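Local atomic coordinates of beta-Ala-His dipeptidase (Homo sapiens, PDB entry 3DLJ), a protein that hydrolyses Xaa-His dipeptides, above all carnosine and anserine, as a secreted zinc metallopeptidase of the M20 family that binds two zinc ions per subunit. Residues Ser41-Val45 with Pro46-Gln50; Thr130-Gly134 with Lys135-Arg139; Ile315-Leu319 with Trp320-Ser324; Ile462-Trp465 with Asn466-Gly470. All coordinates share one frame; numbering follows the deposited sequence.

Interaction 1: Ser41-Val45 with Pro46-Gln50; sequences SVQPV and PRFRQ
Bent at chi2 and chi3 (56° and 61°), the side chain of Arg-49 folds back from the first turn of helix 46-65 to the loop before it, where its NH2 lies 3.2 Å from Ser-41 O in a weak hydrogen bond. Water 1 adds a second link: it accepts from Arg-49 NE and donates to Gln-43 O at 2.6 Å, lying in the plane of the guanidinium at its edge. NH1 of the same group reaches Gln-78 and the carbonyl of Pro-87, so that the arginine ties the loop to the region of strand 85-87. Phe-48 runs beside Val-45 and points the same way; Val-45 CB meets the ring edge near its plane, 3.7 Å from Phe-48 CD2. Gln-43 is extended beyond CG and brings its amide obliquely to the CE2-CZ end of the ring, planes 35° apart, with Gln-43 NE2 3.7 Å from Phe-48 CE2; that NE2 also donates to Asp-40. Val-45 CG1 packs over one face of the Arg-47 guanidinium. In the backbone, Val-45 O receives a nearly straight bond from Arg-49 N at 3.1 Å and a weak one from Phe-48 N. Val-45 is the N-cap of helix 46-65, followed by a proline at the first helical position, while Pro-44 centres an inverse gamma turn. At the loop's other end Ser-41 OG is hydrogen-bonded to Asp-112, probably an active-site residue, and its side chain touches the zinc ligand Glu-178: a helix N-terminus beside the dinuclear zinc centre of an M20 peptidase.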
loop_
_atom_site.group_PDB
_atom_site.type_symbol
_atom_site.label_atom_id
_atom_site.label_comp_id
_atom_site.label_asym_id
_atom_site.label_seq_id
_atom_site.Cartn_x
_atom_site.Cartn_y
_atom_site.Cartn_z
ATOM N N SER A 41 8.409 -5.380 -9.563
ATOM C CA SER A 41 9.177 -4.140 -9.779
ATOM C C SER A 41 10.370 -3.959 -8.838
ATOM O O SER A 41 11.176 -3.052 -9.035
ATOM C CB SER A 41 8.277 -2.921 -9.626
ATOM O OG SER A 41 7.754 -2.856 -8.303
ATOM N N VAL A 42 10.460 -4.801 -7.811
ATOM C CA VAL A 42 11.391 -4.581 -6.706
ATOM C C VAL A 42 12.740 -5.264 -7.007
ATOM O O VAL A 42 13.788 -4.741 -6.638
ATOM C CB VAL A 42 10.759 -5.024 -5.329
ATOM C CG1 VAL A 42 11.796 -5.083 -4.198
ATOM C CG2 VAL A 42 9.611 -4.107 -4.933
ATOM N N GLN A 43 12.698 -6.417 -7.683
ATOM C CA GLN A 43 13.895 -7.123 -8.122
ATOM C C GLN A 43 14.483 -6.480 -9.386
ATOM O O GLN A 43 13.795 -6.363 -10.415
ATOM C CB GLN A 43 13.650 -8.640 -8.300
ATOM C CG GLN A 43 13.244 -9.368 -6.984
ATOM C CD GLN A 43 13.199 -10.902 -7.114
ATOM O OE1 GLN A 43 14.241 -11.572 -7.211
ATOM N NE2 GLN A 43 11.986 -11.461 -7.117
ATOM N N PRO A 44 15.765 -6.055 -9.305
ATOM C CA PRO A 44 16.495 -5.494 -10.443
ATOM C C PRO A 44 16.992 -6.611 -11.364
ATOM O O PRO A 44 18.207 -6.766 -11.559
ATOM C CB PRO A 44 17.679 -4.782 -9.782
ATOM C CG PRO A 44 17.930 -5.577 -8.496
ATOM C CD PRO A 44 16.596 -6.134 -8.078
ATOM N N VAL A 45 16.051 -7.397 -11.886
ATOM C CA VAL A 45 16.345 -8.625 -12.634
ATOM C C VAL A 45 15.625 -8.497 -13.975
ATOM O O VAL A 45 14.411 -8.344 -13.994
ATOM C CB VAL A 45 15.819 -9.885 -11.878
ATOM C CG1 VAL A 45 16.055 -11.151 -12.684
ATOM C CG2 VAL A 45 16.448 -10.000 -10.482
ATOM N N PRO A 46 16.370 -8.534 -15.102
ATOM C CA PRO A 46 15.705 -8.273 -16.399
ATOM C C PRO A 46 14.470 -9.141 -16.668
ATOM O O PRO A 46 13.480 -8.633 -17.199
ATOM C CB PRO A 46 16.816 -8.542 -17.422
ATOM C CG PRO A 46 18.073 -8.298 -16.672
ATOM C CD PRO A 46 17.814 -8.795 -15.283
ATOM N N ARG A 47 14.526 -10.422 -16.306
ATOM C CA ARG A 47 13.381 -11.339 -16.414
ATOM C C ARG A 47 12.078 -10.752 -15.864
ATOM O O ARG A 47 11.033 -10.863 -16.494
ATOM C CB ARG A 47 13.655 -12.590 -15.606
ATOM C CG ARG A 47 14.243 -13.720 -16.363
ATOM C CD ARG A 47 15.032 -14.562 -15.371
ATOM N NE ARG A 47 14.297 -14.718 -14.117
ATOM C CZ ARG A 47 14.827 -15.221 -13.007
ATOM N NH1 ARG A 47 16.108 -15.591 -12.992
ATOM N NH2 ARG A 47 14.089 -15.347 -11.916
ATOM N N PHE A 48 12.159 -10.156 -14.677
ATOM C CA PHE A 48 11.003 -9.580 -14.007
ATOM C C PHE A 48 10.582 -8.228 -14.578
ATOM O O PHE A 48 9.390 -7.984 -14.771
ATOM C CB PHE A 48 11.238 -9.489 -12.493
ATOM C CG PHE A 48 11.246 -10.824 -11.811
ATOM C CD1 PHE A 48 10.072 -11.584 -11.717
ATOM C CD2 PHE A 48 12.428 -11.337 -11.262
ATOM C CE1 PHE A 48 10.077 -12.832 -11.098
ATOM C CE2 PHE A 48 12.445 -12.582 -10.625
ATOM C CZ PHE A 48 11.280 -13.332 -10.546
ATOM N N ARG A 49 11.550 -7.347 -14.843
ATOM C CA ARG A 49 11.223 -6.051 -15.439
ATOM C C ARG A 49 10.556 -6.192 -16.819
ATOM O O ARG A 49 9.711 -5.377 -17.184
ATOM C CB ARG A 49 12.478 -5.170 -15.518
ATOM C CG ARG A 49 12.230 -3.718 -15.864
ATOM C CD ARG A 49 11.265 -3.092 -14.888
ATOM N NE ARG A 49 11.776 -3.124 -13.517
ATOM C CZ ARG A 49 12.428 -2.121 -12.942
ATOM N NH1 ARG A 49 12.662 -0.998 -13.606
ATOM N NH2 ARG A 49 12.838 -2.240 -11.705
ATOM N N GLN A 50 10.932 -7.215 -17.590
ATOM C CA GLN A 50 10.263 -7.502 -18.887
ATOM C C GLN A 50 8.765 -7.875 -18.672
ATOM O O GLN A 50 7.886 -7.426 -19.411
ATOM C CB GLN A 50 11.000 -8.624 -19.629
ATOM C CG GLN A 50 10.816 -8.621 -21.147
HETATM O O HOH W 1 11.851 -5.683 -11.946
#

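Interaction 2: Thr130-Gly134 with Lys135-Arg139; sequences TEVDG and KLYGR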
loop_
_atom_site.group_PDB
_atom_site.type_symbol
_atom_site.label_atom_id
_atom_site.label_comp_id
_atom_site.label_asym_id
_atom_site.label_seq_id
_atom_site.Cartn_x
_atom_site.Cartn_y
_atom_site.Cartn_z
ATOM N N THR A 130 -5.321 -19.320 -6.850
ATOM C CA THR A 130 -5.928 -20.557 -6.356
ATOM C C THR A 130 -7.094 -20.172 -5.434
ATOM O O THR A 130 -6.911 -19.416 -4.475
ATOM C CB THR A 130 -4.850 -21.416 -5.584
ATOM O OG1 THR A 130 -3.678 -21.595 -6.403
ATOM C CG2 THR A 130 -5.391 -22.786 -5.171
ATOM N N GLU A 131 -8.298 -20.644 -5.733
ATOM C CA GLU A 131 -9.442 -20.344 -4.874
ATOM C C GLU A 131 -9.569 -21.404 -3.812
ATOM O O GLU A 131 -9.593 -22.585 -4.124
ATOM C CB GLU A 131 -10.751 -20.256 -5.675
ATOM C CG GLU A 131 -11.920 -19.744 -4.825
ATOM C CD GLU A 131 -13.106 -19.242 -5.647
ATOM O OE1 GLU A 131 -13.149 -19.471 -6.878
ATOM O OE2 GLU A 131 -13.997 -18.603 -5.063
ATOM N N VAL A 132 -9.657 -20.982 -2.559
ATOM C CA VAL A 132 -9.845 -21.899 -1.437
ATOM C C VAL A 132 -10.885 -21.258 -0.531
ATOM O O VAL A 132 -10.666 -20.146 -0.065
ATOM C CB VAL A 132 -8.517 -22.151 -0.633
ATOM C CG1 VAL A 132 -8.760 -23.081 0.529
ATOM C CG2 VAL A 132 -7.389 -22.739 -1.540
ATOM N N ASP A 133 -12.008 -21.950 -0.304
ATOM C CA ASP A 133 -13.124 -21.439 0.496
ATOM C C ASP A 133 -13.455 -19.953 0.214
ATOM O O ASP A 133 -13.394 -19.100 1.111
ATOM C CB ASP A 133 -12.860 -21.667 1.999
ATOM C CG ASP A 133 -12.450 -23.114 2.326
ATOM O OD1 ASP A 133 -13.140 -24.058 1.862
ATOM O OD2 ASP A 133 -11.433 -23.297 3.059
ATOM N N GLY A 134 -13.791 -19.656 -1.038
ATOM C CA GLY A 134 -14.107 -18.293 -1.457
ATOM C C GLY A 134 -12.977 -17.264 -1.385
ATOM O O GLY A 134 -13.239 -16.071 -1.536
ATOM N N LYS A 135 -11.737 -17.700 -1.155
ATOM C CA LYS A 135 -10.581 -16.789 -1.101
ATOM C C LYS A 135 -9.639 -17.026 -2.291
ATOM O O LYS A 135 -9.254 -18.163 -2.568
ATOM C CB LYS A 135 -9.804 -16.973 0.202
ATOM C CG LYS A 135 -10.624 -16.754 1.463
ATOM C CD LYS A 135 -9.906 -17.260 2.679
ATOM C CE LYS A 135 -10.241 -18.695 2.955
ATOM N NZ LYS A 135 -9.033 -19.382 3.498
ATOM N N LEU A 136 -9.274 -15.961 -2.986
ATOM C CA LEU A 136 -8.446 -16.087 -4.204
ATOM C C LEU A 136 -7.009 -15.754 -3.868
ATOM O O LEU A 136 -6.669 -14.583 -3.711
ATOM C CB LEU A 136 -8.967 -15.156 -5.319
ATOM C CG LEU A 136 -10.476 -15.208 -5.617
ATOM C CD1 LEU A 136 -10.977 -14.030 -6.498
ATOM C CD2 LEU A 136 -10.809 -16.563 -6.246
ATOM N N TYR A 137 -6.169 -16.781 -3.780
ATOM C CA TYR A 137 -4.793 -16.647 -3.284
ATOM C C TYR A 137 -3.800 -16.412 -4.408
ATOM O O TYR A 137 -3.810 -17.133 -5.403
ATOM C CB TYR A 137 -4.384 -17.909 -2.525
ATOM C CG TYR A 137 -4.964 -17.989 -1.141
ATOM C CD1 TYR A 137 -6.109 -18.726 -0.879
ATOM C CD2 TYR A 137 -4.346 -17.333 -0.082
ATOM C CE1 TYR A 137 -6.633 -18.796 0.411
ATOM C CE2 TYR A 137 -4.865 -17.391 1.194
ATOM C CZ TYR A 137 -5.987 -18.125 1.438
ATOM O OH TYR A 137 -6.476 -18.150 2.729
ATOM N N GLY A 138 -2.930 -15.414 -4.239
ATOM C CA GLY A 138 -1.956 -15.096 -5.253
ATOM C C GLY A 138 -1.347 -13.746 -4.996
ATOM O O GLY A 138 -1.987 -12.871 -4.393
ATOM N N ARG A 139 -0.114 -13.563 -5.446
ATOM C CA ARG A 139 0.548 -12.268 -5.304
ATOM C C ARG A 139 -0.104 -11.205 -6.211
ATOM O O ARG A 139 -0.232 -11.395 -7.422
ATOM C CB ARG A 139 2.062 -12.399 -5.574
ATOM C CG ARG A 139 2.771 -11.070 -5.751
ATOM C CD ARG A 139 2.709 -10.195 -4.446
ATOM N NE ARG A 139 3.745 -10.603 -3.492
ATOM C CZ ARG A 139 3.539 -11.017 -2.239
ATOM N NH1 ARG A 139 4.587 -11.363 -1.510
ATOM N NH2 ARG A 139 2.308 -11.068 -1.694
HETATM O O HOH W 2 -9.237 -22.345 4.005
#
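The Tyr-137 ring has Thr-130 O near its plane at one edge, and Lys-135 NZ also lies in plane, donating a 2.9 Å hydrogen bond to Tyr-137 OH. Val-132 CB approaches the same ring obliquely, 4.0 Å from Tyr-137 CE1. Bends at chi3 (-90°) and chi4 carry the Lys-135 chain past Val-132 O, so that its ammonium reaches the phenol; NZ also donates to water 2, which in turn donates to Asp-133 OD2 at 2.6 Å. The carboxylate and ammonium do not touch directly, yet their opposite charges probably favour this bridged pairing. The frame beneath is a beta hairpin with a two-residue loop: strands 130-132 and 135-137 run antiparallel and are joined by a type I' turn from Val-132 to Lys-135, with Asp-133 and Gly-134 both at positive phi. Thr-130 with Tyr-137 and Val-132 with Lys-135 are hydrogen-bonded pairs; Tyr-137 N to Thr-130 O, at 2.8 Å, is nearly straight. Between them, Glu-131 and Leu-136 form a non-hydrogen-bonded pair on the reverse face, where Leu-136 CD2 lies alongside the extended glutamate chain, 3.6 Å from Glu-131 CD. The carboxylate of Glu-131 continues to a salt bridge with Arg-464.

Interaction 3: Ile315-Leu319 with Trp320-Ser324; sequences ILMHL and WRYPS
Helix 312-320 ends here, and Met-317 O closes it by accepting from two backbone donors of the exit loop, Arg-321 N at 2.8 Å and Tyr-322 N at 2.9 Å; the chain then passes through Pro-323 toward strand 324-331. A face-to-face stack fastens the loop to the last turn: the His-318 and Tyr-322 rings have centroids 4.3 Å apart and planes at 26°, with Tyr-322 CD1 over the centre of the imidazole. His-318 ND1 is hydrogen-bonded to Glu-314 O, which helps to fix the rotation of its ring, and Phe-309 also stacks on it. Met-317 CB packs against Tyr-322 CE1, and its sulfur makes an oblique Met-aromatic contact with that ring. The Trp-320 indole lies back along the helix, its CG anti to the carbonyl carbon (chi1 -61°), with Leu-316 O over one face and Leu-316 CD2 in a CH-pi contact over the six-membered ring. Tyr-288 and strand 421-425 pack on the indole as well. With an alanine at Trp-320, the space between the helix end and strand 421-425 would probably be left unfilled and Leu-316 CD2 would lose its aromatic surface. Water 3 donates to both His-318 O and Pro-323 O, 2.8 Å from the former.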
loop_
_atom_site.group_PDB
_atom_site.type_symbol
_atom_site.label_atom_id
_atom_site.label_comp_id
_atom_site.label_asym_id
_atom_site.label_seq_id
_atom_site.Cartn_x
_atom_site.Cartn_y
_atom_site.Cartn_z
ATOM N N ILE A 315 -6.433 -0.026 20.529
ATOM C CA ILE A 315 -5.965 -0.729 19.323
ATOM C C ILE A 315 -5.987 0.178 18.100
ATOM O O ILE A 315 -4.988 0.290 17.383
ATOM C CB ILE A 315 -6.825 -2.003 19.010
ATOM C CG1 ILE A 315 -6.675 -3.068 20.107
ATOM C CG2 ILE A 315 -6.540 -2.534 17.577
ATOM C CD1 ILE A 315 -5.292 -3.604 20.215
ATOM N N LEU A 316 -7.133 0.809 17.865
ATOM C CA LEU A 316 -7.344 1.635 16.673
ATOM C C LEU A 316 -6.507 2.905 16.683
ATOM O O LEU A 316 -5.907 3.259 15.656
ATOM C CB LEU A 316 -8.830 1.970 16.501
ATOM C CG LEU A 316 -9.738 0.809 16.076
ATOM C CD1 LEU A 316 -11.151 1.313 15.920
ATOM C CD2 LEU A 316 -9.250 0.192 14.790
ATOM N N MET A 317 -6.448 3.565 17.843
ATOM C CA MET A 317 -5.607 4.743 18.026
ATOM C C MET A 317 -4.119 4.460 17.826
ATOM O O MET A 317 -3.394 5.287 17.239
ATOM C CB MET A 317 -5.822 5.365 19.400
ATOM C CG MET A 317 -7.171 6.038 19.588
ATOM S SD MET A 317 -7.183 6.916 21.156
ATOM C CE MET A 317 -8.966 7.097 21.416
ATOM N N HIS A 318 -3.658 3.308 18.301
ATOM C CA HIS A 318 -2.247 2.962 18.119
ATOM C C HIS A 318 -1.855 2.648 16.670
ATOM O O HIS A 318 -0.709 2.839 16.270
ATOM C CB HIS A 318 -1.778 1.922 19.147
ATOM C CG HIS A 318 -1.441 2.550 20.458
ATOM N ND1 HIS A 318 -2.390 2.815 21.423
ATOM C CD2 HIS A 318 -0.277 3.060 20.927
ATOM C CE1 HIS A 318 -1.821 3.433 22.442
ATOM N NE2 HIS A 318 -0.539 3.597 22.164
ATOM N N LEU A 319 -2.853 2.224 15.905
ATOM C CA LEU A 319 -2.780 2.042 14.463
ATOM C C LEU A 319 -2.883 3.350 13.667
ATOM O O LEU A 319 -2.216 3.516 12.629
ATOM C CB LEU A 319 -3.937 1.128 14.026
ATOM C CG LEU A 319 -3.887 -0.367 14.321
ATOM C CD1 LEU A 319 -5.018 -1.094 13.584
ATOM C CD2 LEU A 319 -2.496 -0.939 13.914
ATOM N N TRP A 320 -3.713 4.274 14.139
ATOM C CA TRP A 320 -4.087 5.417 13.315
ATOM C C TRP A 320 -3.487 6.761 13.707
ATOM O O TRP A 320 -3.242 7.601 12.846
ATOM C CB TRP A 320 -5.607 5.564 13.256
ATOM C CG TRP A 320 -6.350 4.399 12.658
ATOM C CD1 TRP A 320 -5.826 3.336 11.946
ATOM C CD2 TRP A 320 -7.764 4.199 12.689
ATOM N NE1 TRP A 320 -6.825 2.489 11.562
ATOM C CE2 TRP A 320 -8.028 2.990 12.005
ATOM C CE3 TRP A 320 -8.845 4.933 13.235
ATOM C CZ2 TRP A 320 -9.325 2.492 11.848
ATOM C CZ3 TRP A 320 -10.129 4.437 13.088
ATOM C CH2 TRP A 320 -10.359 3.223 12.398
ATOM N N ARG A 321 -3.284 6.969 14.998
ATOM C CA ARG A 321 -3.001 8.318 15.505
ATOM C C ARG A 321 -1.866 8.400 16.538
ATOM O O ARG A 321 -1.547 9.479 17.049
ATOM C CB ARG A 321 -4.301 9.000 15.992
ATOM C CG ARG A 321 -4.975 8.373 17.220
ATOM C CD ARG A 321 -4.386 8.936 18.534
ATOM N NE ARG A 321 -4.654 10.368 18.704
ATOM C CZ ARG A 321 -3.858 11.228 19.349
ATOM N NH1 ARG A 321 -2.707 10.828 19.879
ATOM N NH2 ARG A 321 -4.198 12.503 19.459
ATOM N N TYR A 322 -1.259 7.252 16.829
ATOM C CA TYR A 322 -0.001 7.215 17.567
ATOM C C TYR A 322 1.126 6.713 16.651
ATOM O O TYR A 322 0.890 5.901 15.764
ATOM C CB TYR A 322 -0.113 6.338 18.812
ATOM C CG TYR A 322 -0.962 6.905 19.937
ATOM C CD1 TYR A 322 -2.158 6.292 20.297
ATOM C CD2 TYR A 322 -0.557 8.021 20.667
ATOM C CE1 TYR A 322 -2.934 6.762 21.334
ATOM C CE2 TYR A 322 -1.327 8.499 21.705
ATOM C CZ TYR A 322 -2.525 7.867 22.032
ATOM O OH TYR A 322 -3.321 8.323 23.073
ATOM N N PRO A 323 2.367 7.213 16.854
ATOM C CA PRO A 323 3.473 6.699 16.057
ATOM C C PRO A 323 3.806 5.254 16.462
ATOM O O PRO A 323 3.435 4.808 17.543
ATOM C CB PRO A 323 4.623 7.654 16.417
ATOM C CG PRO A 323 4.303 8.132 17.754
ATOM C CD PRO A 323 2.812 8.237 17.815
ATOM N N SER A 324 4.474 4.514 15.591
ATOM C CA SER A 324 4.827 3.151 15.901
ATOM C C SER A 324 6.204 2.874 15.309
ATOM O O SER A 324 6.589 3.497 14.301
ATOM C CB SER A 324 3.776 2.183 15.339
ATOM O OG SER A 324 3.869 2.086 13.928
HETATM O O HOH W 3 1.392 3.409 18.082
#

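Interaction 4: Ile462-Trp465 with Asn466-Gly470; sequences INRW and NYIEG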
loop_
_atom_site.group_PDB
_atom_site.type_symbol
_atom_site.label_atom_id
_atom_site.label_comp_id
_atom_site.label_asym_id
_atom_site.label_seq_id
_atom_site.Cartn_x
_atom_site.Cartn_y
_atom_site.Cartn_z
ATOM N N ILE A 462 -7.403 -12.104 -2.247
ATOM C CA ILE A 462 -8.577 -11.284 -2.128
ATOM C C ILE A 462 -9.752 -12.254 -2.053
ATOM O O ILE A 462 -9.736 -13.296 -2.735
ATOM C CB ILE A 462 -8.726 -10.242 -3.283
ATOM C CG1 ILE A 462 -9.797 -9.192 -2.910
ATOM C CG2 ILE A 462 -8.994 -10.931 -4.663
ATOM C CD1 ILE A 462 -9.921 -8.054 -3.869
ATOM N N ASN A 463 -10.746 -11.957 -1.206
ATOM C CA ASN A 463 -11.986 -12.742 -1.216
ATOM C C ASN A 463 -12.782 -12.545 -2.509
ATOM O O ASN A 463 -12.919 -11.420 -2.985
ATOM C CB ASN A 463 -12.882 -12.413 -0.005
ATOM C CG ASN A 463 -12.177 -12.632 1.319
ATOM O OD1 ASN A 463 -11.205 -13.375 1.400
ATOM N ND2 ASN A 463 -12.669 -11.991 2.367
ATOM N N ARG A 464 -13.309 -13.637 -3.073
ATOM C CA ARG A 464 -14.187 -13.540 -4.252
ATOM C C ARG A 464 -15.338 -12.550 -4.008
ATOM O O ARG A 464 -15.679 -11.751 -4.884
ATOM C CB ARG A 464 -14.747 -14.917 -4.646
ATOM C CG ARG A 464 -15.741 -14.856 -5.798
ATOM C CD ARG A 464 -16.503 -16.170 -6.022
ATOM N NE ARG A 464 -15.722 -17.105 -6.823
ATOM C CZ ARG A 464 -15.787 -17.229 -8.147
ATOM N NH1 ARG A 464 -15.016 -18.120 -8.741
ATOM N NH2 ARG A 464 -16.604 -16.475 -8.878
ATOM N N TRP A 465 -15.918 -12.595 -2.810
ATOM C CA TRP A 465 -17.033 -11.721 -2.471
ATOM C C TRP A 465 -16.639 -10.247 -2.526
ATOM O O TRP A 465 -17.378 -9.428 -3.095
ATOM C CB TRP A 465 -17.570 -12.086 -1.103
ATOM C CG TRP A 465 -18.795 -11.351 -0.667
ATOM C CD1 TRP A 465 -20.104 -11.642 -0.994
ATOM C CD2 TRP A 465 -18.846 -10.244 0.243
ATOM N NE1 TRP A 465 -20.951 -10.760 -0.361
ATOM C CE2 TRP A 465 -20.209 -9.894 0.403
ATOM C CE3 TRP A 465 -17.867 -9.496 0.919
ATOM C CZ2 TRP A 465 -20.623 -8.829 1.221
ATOM C CZ3 TRP A 465 -18.279 -8.438 1.739
ATOM C CH2 TRP A 465 -19.646 -8.120 1.886
ATOM N N ASN A 466 -15.476 -9.919 -1.959
ATOM C CA ASN A 466 -14.930 -8.560 -2.015
ATOM C C ASN A 466 -14.630 -8.081 -3.426
ATOM O O ASN A 466 -14.892 -6.922 -3.757
ATOM C CB ASN A 466 -13.665 -8.462 -1.196
ATOM C CG ASN A 466 -13.922 -8.577 0.273
ATOM O OD1 ASN A 466 -14.480 -9.561 0.743
ATOM N ND2 ASN A 466 -13.480 -7.580 1.023
ATOM N N TYR A 467 -14.076 -8.973 -4.242
ATOM C CA TYR A 467 -13.726 -8.675 -5.625
ATOM C C TYR A 467 -14.962 -8.443 -6.505
ATOM O O TYR A 467 -14.988 -7.524 -7.310
ATOM C CB TYR A 467 -12.872 -9.828 -6.172
ATOM C CG TYR A 467 -12.465 -9.753 -7.627
ATOM C CD1 TYR A 467 -11.744 -8.650 -8.127
ATOM C CD2 TYR A 467 -12.748 -10.811 -8.502
ATOM C CE1 TYR A 467 -11.338 -8.589 -9.466
ATOM C CE2 TYR A 467 -12.340 -10.768 -9.831
ATOM C CZ TYR A 467 -11.623 -9.644 -10.314
ATOM O OH TYR A 467 -11.216 -9.580 -11.656
ATOM N N ILE A 468 -15.978 -9.284 -6.332
ATOM C CA ILE A 468 -17.211 -9.230 -7.116
ATOM C C ILE A 468 -18.189 -8.172 -6.627
ATOM O O ILE A 468 -18.690 -7.376 -7.425
ATOM C CB ILE A 468 -17.880 -10.617 -7.191
ATOM C CG1 ILE A 468 -16.937 -11.610 -7.888
ATOM C CG2 ILE A 468 -19.223 -10.541 -7.930
ATOM C CD1 ILE A 468 -16.475 -11.188 -9.301
ATOM N N GLU A 469 -18.448 -8.145 -5.319
ATOM C CA GLU A 469 -19.273 -7.102 -4.718
ATOM C C GLU A 469 -18.645 -5.722 -4.842
ATOM O O GLU A 469 -19.367 -4.723 -4.929
ATOM C CB GLU A 469 -19.576 -7.424 -3.254
ATOM C CG GLU A 469 -20.492 -8.663 -3.074
ATOM C CD GLU A 469 -21.849 -8.566 -3.823
ATOM O OE1 GLU A 469 -22.169 -9.449 -4.659
ATOM O OE2 GLU A 469 -22.603 -7.614 -3.581
ATOM N N GLY A 470 -17.305 -5.671 -4.868
ATOM C CA GLY A 470 -16.564 -4.435 -5.062
ATOM C C GLY A 470 -16.678 -3.886 -6.465
ATOM O O GLY A 470 -16.631 -2.686 -6.656
#
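Ile-462, in strand 461-463, sets CD1 against Tyr-467 CB at 4.1 Å, the two side chains crossing at about a right angle. Next comes Asn-463, the N-cap of helix 464-482; its carbonyl takes the hydrogen bond of Tyr-467 N at 3.0 Å, while its side chain makes no capping bond. Instead OD1 is hydrogen-bonded to Lys-461 NZ, and ND2 donates weakly to Asn-466 OD1, 3.4 Å away, with the amide planes 81° apart. Arg-464 lies alongside Ile-468, and its guanidinium goes on to a salt bridge with Asp-25 of helix 24-35. Trp-465, its CG anti to the backbone N (chi1 -175°), turns its indole so that Glu-469 CG sits over the five-membered ring, 3.6 Å from the centroid, in a CH-pi contact. Asn-466 OD1 meets the edge of the same indole, 3.4 Å from Trp-465 CE3, as its ND2 donates to Leu-448 O. A leucine at Asn-466 would probably leave Leu-448 O without this donor and Asn-463 ND2 without its weak acceptor. This strand-to-helix junction pairs with strand 135-137 and packs against helices 24-35 and 141-160: Tyr-467 and Ile-462 both reach Leu-31 of the former, and Tyr-467 touches Leu-149 and Asn-153 of the latter.

The four contacts follow one another along the chain. Interactions 2 and 4 touch, their centres 11 Å apart: strands 135-137 and 461-463 are neighbours in a three-stranded antiparallel sheet, where Leu-136 N probably donates to Ile-462 O and Arg-464 N to Gly-134 O. The hairpin is thereby joined to the start of helix 464-482 across more than 300 residues. Interaction 1 is about 25 Å from interaction 2 between centres. Interaction 3 lies about 35 Å from interaction 1 between centres, on the opposite side of the chain's centre, leading into a separate mixed sheet. Interaction 1 thus borders the zinc site, Ile-462 of interaction 4 lies about 12 Å from a zinc ion, and interactions 2 and 3 are structural.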